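Local atomic coordinates of acyl-CoA dehydrogenase (Mycobacterium thermoresistibile, PDB entry 3PFD), a protein that probably oxidises saturated acyl-CoA thioesters to 2,3-dehydroacyl-CoA in fatty acid metabolism, passing the electrons to its flavin adenine dinucleotide cofactor. Residues A49-E54 / S98-V103; G173-W178 / G219-E224. All blocks are in the same frame, centred on the assembly; numbering follows the deposited sequence.

Contact 1 (A49-E54 / S98-V103); sequences ARFPEE and SLIPAV
Ile100 reaches from the helix of 98-103 to the turn of 49-54, where Phe51 and Pro52 receive it. Its CB points at the turn; CG1 lies 4.2 Å from CZ of Phe51, coming obliquely to the ring. One bond further, CD1 is 4.3 Å from CG of Pro52, and Ile100 CD1 comes within 4.2 Å of Pro52 O. With CD1 anti to CA (chi2 159°), the extended chain of the isoleucine lays CG1 beside the ring and CD1 beside the pyrrolidine. The two side-chain pairs are apolar, at the outer end of van der Waals range.

Local bonds shape the turn. Pro52 occupies the N-cap position and centres an inverse gamma turn, which its restricted phi suits; its CD lies above one face of the Phe51 ring, toward the rim. Arg50 grips Glu54 end-on, NH1 to OE2 and NH2 to the syn lone pair of OE1, the latter nearly in the guanidinium plane. The same NH2 also bonds to Phe51 O, which Glu53 N reaches from the opposite face of the carbonyl plane.

Leu56 and Leu59 of helix 53-61 also touch Ile100, while Val45 of helix 24-47 meets Pro52, so the contact joins helix 95-114 to the connection between these two helices.

Contact 2 (G173-W178 / G219-E224); sequences GGKSTW and GSPTTE
The loop 173-178 approaches the start of strand 222-233 most closely at Gly173, with Gly173 CA 5.3 Å from Thr223 CA, and it is the glycine backbone that meets the side chains of Pro221 and Thr223. Thr223 turns its CB toward the loop and presents both branches. Its OG1 sits 3.3 Å from CA of Gly173, filling the space next to that atom, which glycine, having no side chain, can accommodate. The methyl CG2 of Thr223 lies 3.6 Å from Gly173 O. This division follows from chi1 of 73°, which puts OG1 between the backbone N and the carbonyl carbon and CG2 anti to that carbon. The hydroxyl also makes a weak hydrogen bond to Glu224 O.

Pro221 lies against the same carbonyl, with its CB 3.5 Å from Gly173 O. Its CG meets CG of Lys175 at 4.0 Å, the two side chains crossing at about a right angle. Lys175 thus lends its aliphatic stem to the proline while the rest of the chain continues past it; the residue is exposed, as suits a charged amine. Gly174, between Gly173 and Lys175 in the chain, has positive phi (87°), a conformation readily adopted by glycine. At the residue before Gly173, the backbone of Asn172 is hydrogen-bonded to that of Pro221.

Thr222, whose CB points away from the loop, touches the bound reduced flavin cofactor. Both segments lie in the middle, beta domain of the acyl-CoA dehydrogenase fold, and this first residue of strand 222-233 lines the flavin pocket.

Overall arrangement
From the N terminus, the chain leaves helix 24-47 through 49-54, and contact 1 closes after 43 intervening residues, when helix 95-114 arrives within the N-terminal helical domain. Contact 2 opens only later: loop 173-178 leads from strand 160-171 to strand 178-184, and 40 residues on, 219-224 returns beside it in the middle domain. The loops are thus in series, neither nested nor crossed. In space their centres are about 10 Å apart and the contacts touch: Phe51 packs on Pro221 and Lys175, and Leu99 on Ser220. Together they join the helical packing of one domain to strand ends and loops of the next, near the flavin.

Contact 1 (A49-E54 / S98-V103)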
ATOM      1  N   ALA C  49       6.795 -32.931   2.815  1.00 20.34           N
ATOM      2  CA  ALA C  49       6.256 -32.742   1.466  1.00 20.23           C
ATOM      3  C   ALA C  49       5.502 -34.006   1.045  1.00 20.74           C
ATOM      4  O   ALA C  49       5.842 -34.642   0.074  1.00 21.73           O
ATOM      5  CB  ALA C  49       7.375 -32.416   0.469  1.00 19.75           C
ATOM      6  N   ARG C  50       4.497 -34.388   1.814  1.00 21.08           N
ATOM      7  CA  ARG C  50       3.833 -35.665   1.601  1.00 21.82           C
ATOM      8  C   ARG C  50       2.328 -35.451   1.593  1.00 21.64           C
ATOM      9  O   ARG C  50       1.828 -34.561   2.297  1.00 20.14           O
ATOM     10  CB  ARG C  50       4.260 -36.693   2.677  1.00 22.58           C
ATOM     11  CG  ARG C  50       3.923 -36.357   4.137  1.00 23.04           C
ATOM     12  CD  ARG C  50       2.743 -37.161   4.643  1.00 25.84           C
ATOM     13  NE  ARG C  50       2.626 -37.194   6.104  1.00 24.93           N
ATOM     14  CZ  ARG C  50       1.463 -37.334   6.750  1.00 25.77           C
ATOM     15  NH1 ARG C  50       1.427 -37.350   8.080  1.00 26.34           N
ATOM     16  NH2 ARG C  50       0.329 -37.452   6.073  1.00 22.05           N
ATOM     17  N   PHE C  51       1.619 -36.263   0.804  1.00 21.57           N
ATOM     18  CA  PHE C  51       0.170 -36.132   0.702  1.00 21.90           C
ATOM     19  C   PHE C  51      -0.542 -36.095   2.068  1.00 22.00           C
ATOM     20  O   PHE C  51      -0.248 -36.915   2.932  1.00 22.17           O
ATOM     21  CB  PHE C  51      -0.423 -37.260  -0.141  1.00 22.91           C
ATOM     22  CG  PHE C  51      -1.865 -37.026  -0.505  1.00 23.43           C
ATOM     23  CD1 PHE C  51      -2.880 -37.694   0.160  1.00 23.29           C
ATOM     24  CD2 PHE C  51      -2.209 -36.079  -1.475  1.00 23.40           C
ATOM     25  CE1 PHE C  51      -4.214 -37.444  -0.155  1.00 23.63           C
ATOM     26  CE2 PHE C  51      -3.542 -35.842  -1.813  1.00 23.34           C
ATOM     27  CZ  PHE C  51      -4.539 -36.516  -1.151  1.00 22.74           C
ATOM     28  N   PRO C  52      -1.501 -35.154   2.257  1.00 21.98           N
ATOM     29  CA  PRO C  52      -2.287 -35.190   3.509  1.00 22.31           C
ATOM     30  C   PRO C  52      -3.300 -36.360   3.575  1.00 23.23           C
ATOM     31  O   PRO C  52      -4.519 -36.127   3.493  1.00 23.77           O
ATOM     32  CB  PRO C  52      -2.996 -33.827   3.533  1.00 21.82           C
ATOM     33  CG  PRO C  52      -3.108 -33.413   2.067  1.00 21.05           C
ATOM     34  CD  PRO C  52      -1.914 -34.064   1.350  1.00 20.92           C
ATOM     35  N   GLU C  53      -2.796 -37.593   3.746  1.00 22.86           N
ATOM     36  CA  GLU C  53      -3.638 -38.813   3.764  1.00 23.79           C
ATOM     37  C   GLU C  53      -4.653 -38.839   4.878  1.00 23.00           C
ATOM     38  O   GLU C  53      -5.774 -39.291   4.690  1.00 22.08           O
ATOM     39  CB  GLU C  53      -2.791 -40.093   3.879  1.00 24.60           C
ATOM     40  CG  GLU C  53      -2.730 -40.952   2.622  1.00 28.82           C
ATOM     41  CD  GLU C  53      -4.095 -41.395   2.089  1.00 32.77           C
ATOM     42  OE1 GLU C  53      -4.850 -42.109   2.790  1.00 34.80           O
ATOM     43  OE2 GLU C  53      -4.399 -41.050   0.934  1.00 35.21           O
ATOM     44  N   GLU C  54      -4.230 -38.404   6.057  1.00 23.14           N
ATOM     45  CA  GLU C  54      -5.132 -38.315   7.208  1.00 23.82           C
ATOM     46  C   GLU C  54      -6.309 -37.356   6.965  1.00 23.03           C
ATOM     47  O   GLU C  54      -7.464 -37.695   7.264  1.00 23.47           O
ATOM     48  CB  GLU C  54      -4.363 -37.886   8.450  1.00 24.33           C
ATOM     49  CG  GLU C  54      -3.214 -38.791   8.822  1.00 26.56           C
ATOM     50  CD  GLU C  54      -1.882 -38.350   8.235  1.00 29.58           C
ATOM     51  OE1 GLU C  54      -1.840 -37.480   7.337  1.00 29.10           O
ATOM     52  OE2 GLU C  54      -0.852 -38.905   8.657  1.00 34.94           O
ATOM     53  N   SER C  98      -6.873 -28.541   1.912  1.00 15.98           N
ATOM     54  CA  SER C  98      -7.987 -27.796   1.310  1.00 16.30           C
ATOM     55  C   SER C  98      -8.117 -28.044  -0.199  1.00 16.63           C
ATOM     56  O   SER C  98      -9.200 -27.912  -0.771  1.00 16.82           O
ATOM     57  CB  SER C  98      -7.899 -26.270   1.608  1.00 15.35           C
ATOM     58  OG  SER C  98      -6.926 -25.635   0.777  1.00 15.31           O
ATOM     59  N   LEU C  99      -7.013 -28.436  -0.831  1.00 16.42           N
ATOM     60  CA  LEU C  99      -7.025 -28.691  -2.269  1.00 16.14           C
ATOM     61  C   LEU C  99      -7.735 -30.005  -2.642  1.00 16.74           C
ATOM     62  O   LEU C  99      -8.013 -30.249  -3.820  1.00 17.23           O
ATOM     63  CB  LEU C  99      -5.594 -28.635  -2.825  1.00 15.43           C
ATOM     64  CG  LEU C  99      -4.989 -27.222  -2.929  1.00 15.72           C
ATOM     65  CD1 LEU C  99      -3.473 -27.277  -3.109  1.00 15.08           C
ATOM     66  CD2 LEU C  99      -5.614 -26.475  -4.095  1.00 15.98           C
ATOM     67  N   ILE C 100      -8.031 -30.847  -1.655  1.00 17.15           N
ATOM     68  CA  ILE C 100      -8.844 -32.058  -1.911  1.00 17.86           C
ATOM     69  C   ILE C 100     -10.257 -31.619  -2.320  1.00 17.49           C
ATOM     70  O   ILE C 100     -10.688 -31.885  -3.470  1.00 18.25           O
ATOM     71  CB  ILE C 100      -8.854 -33.018  -0.677  1.00 19.00           C
ATOM     72  CG1 ILE C 100      -7.437 -33.531  -0.377  1.00 18.47           C
ATOM     73  CG2 ILE C 100      -9.872 -34.172  -0.856  1.00 19.03           C
ATOM     74  CD1 ILE C 100      -7.281 -34.032   1.066  1.00 18.45           C
ATOM     75  N   PRO C 101     -10.975 -30.901  -1.425  1.00 16.42           N
ATOM     76  CA  PRO C 101     -12.275 -30.430  -1.928  1.00 15.70           C
ATOM     77  C   PRO C 101     -12.179 -29.382  -3.037  1.00 15.70           C
ATOM     78  O   PRO C 101     -13.050 -29.356  -3.902  1.00 14.99           O
ATOM     79  CB  PRO C 101     -12.954 -29.851  -0.680  1.00 16.90           C
ATOM     80  CG  PRO C 101     -11.787 -29.441   0.239  1.00 14.97           C
ATOM     81  CD  PRO C 101     -10.778 -30.569  -0.000  1.00 15.57           C
ATOM     82  N   ALA C 102     -11.146 -28.532  -3.031  1.00 15.76           N
ATOM     83  CA  ALA C 102     -11.070 -27.427  -4.015  1.00 15.79           C
ATOM     84  C   ALA C 102     -10.810 -27.977  -5.406  1.00 17.07           C
ATOM     85  O   ALA C 102     -11.401 -27.502  -6.386  1.00 17.11           O
ATOM     86  CB  ALA C 102      -9.991 -26.401  -3.643  1.00 14.25           C
ATOM     87  N   VAL C 103      -9.917 -28.966  -5.489  1.00 18.37           N
ATOM     88  CA  VAL C 103      -9.618 -29.612  -6.793  1.00 18.97           C
ATOM     89  C   VAL C 103     -10.625 -30.680  -7.188  1.00 19.68           C
ATOM     90  O   VAL C 103     -10.874 -30.884  -8.395  1.00 19.92           O
ATOM     91  CB  VAL C 103      -8.115 -29.997  -6.953  1.00 18.89           C
ATOM     92  CG1 VAL C 103      -7.831 -30.681  -8.312  1.00 18.12           C
ATOM     93  CG2 VAL C 103      -7.281 -28.722  -6.832  1.00 17.54           C
TER

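Contact 2 (G173-W178 / G219-E224)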
ATOM      1  N   GLY C 173      -2.111 -34.771  -9.004  1.00 19.74           N
ATOM      2  CA  GLY C 173      -1.574 -35.739  -9.967  1.00 20.53           C
ATOM      3  C   GLY C 173      -1.033 -36.947  -9.218  1.00 21.34           C
ATOM      4  O   GLY C 173      -0.359 -36.803  -8.193  1.00 21.55           O
ATOM      5  N   GLY C 174      -1.378 -38.142  -9.681  1.00 22.39           N
ATOM      6  CA  GLY C 174      -0.906 -39.384  -9.041  1.00 23.86           C
ATOM      7  C   GLY C 174      -1.776 -39.876  -7.888  1.00 24.82           C
ATOM      8  O   GLY C 174      -1.633 -41.018  -7.434  1.00 25.19           O
ATOM      9  N   LYS C 175      -2.661 -39.012  -7.391  1.00 24.22           N
ATOM     10  CA  LYS C 175      -3.606 -39.410  -6.356  1.00 25.60           C
ATOM     11  C   LYS C 175      -5.022 -39.505  -6.959  1.00 25.79           C
ATOM     12  O   LYS C 175      -5.870 -40.243  -6.453  1.00 26.23           O
ATOM     13  CB  LYS C 175      -3.587 -38.427  -5.175  1.00 25.13           C
ATOM     14  CG  LYS C 175      -2.290 -38.422  -4.339  1.00 27.86           C
ATOM     15  CD  LYS C 175      -2.072 -39.734  -3.582  1.00 29.81           C
ATOM     16  CE  LYS C 175      -0.595 -39.946  -3.281  1.00 31.63           C
ATOM     17  NZ  LYS C 175      -0.348 -41.259  -2.614  1.00 31.12           N
ATOM     18  N   SER C 176      -5.257 -38.741  -8.031  1.00 25.30           N
ATOM     19  CA  SER C 176      -6.554 -38.697  -8.690  1.00 25.25           C
ATOM     20  C   SER C 176      -6.850 -39.945  -9.527  1.00 26.37           C
ATOM     21  O   SER C 176      -5.936 -40.583 -10.067  1.00 26.18           O
ATOM     22  CB  SER C 176      -6.702 -37.421  -9.536  1.00 24.59           C
ATOM     23  OG  SER C 176      -6.924 -36.290  -8.699  1.00 21.83           O
ATOM     24  N   THR C 177      -8.144 -40.256  -9.617  1.00 27.15           N
ATOM     25  CA  THR C 177      -8.683 -41.329 -10.437  1.00 27.50           C
ATOM     26  C   THR C 177      -9.150 -40.779 -11.794  1.00 27.50           C
ATOM     27  O   THR C 177      -8.893 -41.397 -12.838  1.00 27.91           O
ATOM     28  CB  THR C 177      -9.851 -42.029  -9.698  1.00 28.76           C
ATOM     29  OG1 THR C 177      -9.361 -42.654  -8.498  1.00 29.13           O
ATOM     30  CG2 THR C 177     -10.515 -43.096 -10.569  1.00 28.51           C
ATOM     31  N   TRP C 178      -9.797 -39.604 -11.768  1.00 26.86           N
ATOM     32  CA  TRP C 178     -10.379 -38.980 -12.954  1.00 26.40           C
ATOM     33  C   TRP C 178      -9.729 -37.637 -13.231  1.00 25.21           C
ATOM     34  O   TRP C 178      -9.448 -36.869 -12.311  1.00 23.85           O
ATOM     35  CB  TRP C 178     -11.869 -38.761 -12.760  1.00 27.01           C
ATOM     36  CG  TRP C 178     -12.722 -40.003 -12.936  1.00 28.94           C
ATOM     37  CD1 TRP C 178     -13.390 -40.689 -11.960  1.00 29.71           C
ATOM     38  CD2 TRP C 178     -13.023 -40.659 -14.168  1.00 27.91           C
ATOM     39  NE1 TRP C 178     -14.094 -41.738 -12.517  1.00 30.59           N
ATOM     40  CE2 TRP C 178     -13.879 -41.743 -13.869  1.00 30.75           C
ATOM     41  CE3 TRP C 178     -12.643 -40.441 -15.497  1.00 28.76           C
ATOM     42  CZ2 TRP C 178     -14.353 -42.625 -14.858  1.00 32.25           C
ATOM     43  CZ3 TRP C 178     -13.115 -41.313 -16.479  1.00 30.78           C
ATOM     44  CH2 TRP C 178     -13.969 -42.386 -16.152  1.00 31.71           C
ATOM     45  N   GLY C 219       2.857 -30.459   0.508  1.00 20.05           N
ATOM     46  CA  GLY C 219       2.245 -31.788   0.462  1.00 20.28           C
ATOM     47  C   GLY C 219       1.302 -32.082  -0.690  1.00 20.34           C
ATOM     48  O   GLY C 219       0.969 -33.226  -0.926  1.00 20.18           O
ATOM     49  N   SER C 220       0.836 -31.049  -1.388  1.00 19.56           N
ATOM     50  CA  SER C 220      -0.035 -31.251  -2.540  1.00 19.01           C
ATOM     51  C   SER C 220       0.827 -31.691  -3.707  1.00 19.48           C
ATOM     52  O   SER C 220       1.724 -30.931  -4.134  1.00 18.60           O
ATOM     53  CB  SER C 220      -0.804 -29.971  -2.898  1.00 17.95           C
ATOM     54  OG  SER C 220      -1.486 -30.140  -4.129  1.00 16.81           O
ATOM     55  N   PRO C 221       0.591 -32.923  -4.218  1.00 20.21           N
ATOM     56  CA  PRO C 221       1.392 -33.362  -5.374  1.00 20.41           C
ATOM     57  C   PRO C 221       1.081 -32.491  -6.599  1.00 19.90           C
ATOM     58  O   PRO C 221      -0.099 -32.270  -6.934  1.00 19.57           O
ATOM     59  CB  PRO C 221       0.945 -34.816  -5.621  1.00 21.04           C
ATOM     60  CG  PRO C 221      -0.065 -35.154  -4.527  1.00 21.98           C
ATOM     61  CD  PRO C 221      -0.488 -33.865  -3.868  1.00 21.03           C
ATOM     62  N   THR C 222       2.136 -32.000  -7.240  1.00 19.60           N
ATOM     63  CA  THR C 222       2.034 -31.120  -8.404  1.00 19.73           C
ATOM     64  C   THR C 222       2.906 -31.754  -9.490  1.00 20.99           C
ATOM     65  O   THR C 222       4.149 -31.665  -9.441  1.00 21.18           O
ATOM     66  CB  THR C 222       2.514 -29.688  -8.065  1.00 19.31           C
ATOM     67  OG1 THR C 222       1.910 -29.247  -6.837  1.00 18.30           O
ATOM     68  CG2 THR C 222       2.178 -28.698  -9.196  1.00 18.46           C
ATOM     69  N   THR C 223       2.250 -32.413 -10.448  1.00 21.71           N
ATOM     70  CA  THR C 223       2.934 -33.325 -11.370  1.00 23.12           C
ATOM     71  C   THR C 223       2.776 -33.008 -12.848  1.00 23.20           C
ATOM     72  O   THR C 223       1.816 -32.365 -13.267  1.00 23.26           O
ATOM     73  CB  THR C 223       2.479 -34.812 -11.171  1.00 23.11           C
ATOM     74  OG1 THR C 223       1.150 -35.000 -11.679  1.00 23.71           O
ATOM     75  CG2 THR C 223       2.517 -35.197  -9.701  1.00 23.96           C
ATOM     76  N   GLU C 224       3.743 -33.472 -13.630  1.00 24.16           N
ATOM     77  CA  GLU C 224       3.563 -33.605 -15.057  1.00 25.34           C
ATOM     78  C   GLU C 224       2.658 -34.818 -15.358  1.00 25.26           C
ATOM     79  O   GLU C 224       2.493 -35.704 -14.520  1.00 26.03           O
ATOM     80  CB  GLU C 224       4.919 -33.728 -15.764  1.00 26.53           C
ATOM     81  CG  GLU C 224       5.800 -32.472 -15.710  1.00 28.18           C
ATOM     82  CD  GLU C 224       7.242 -32.707 -16.213  1.00 35.29           C
ATOM     83  OE1 GLU C 224       7.589 -33.831 -16.674  1.00 38.33           O
ATOM     84  OE2 GLU C 224       8.038 -31.751 -16.153  1.00 37.47           O
TER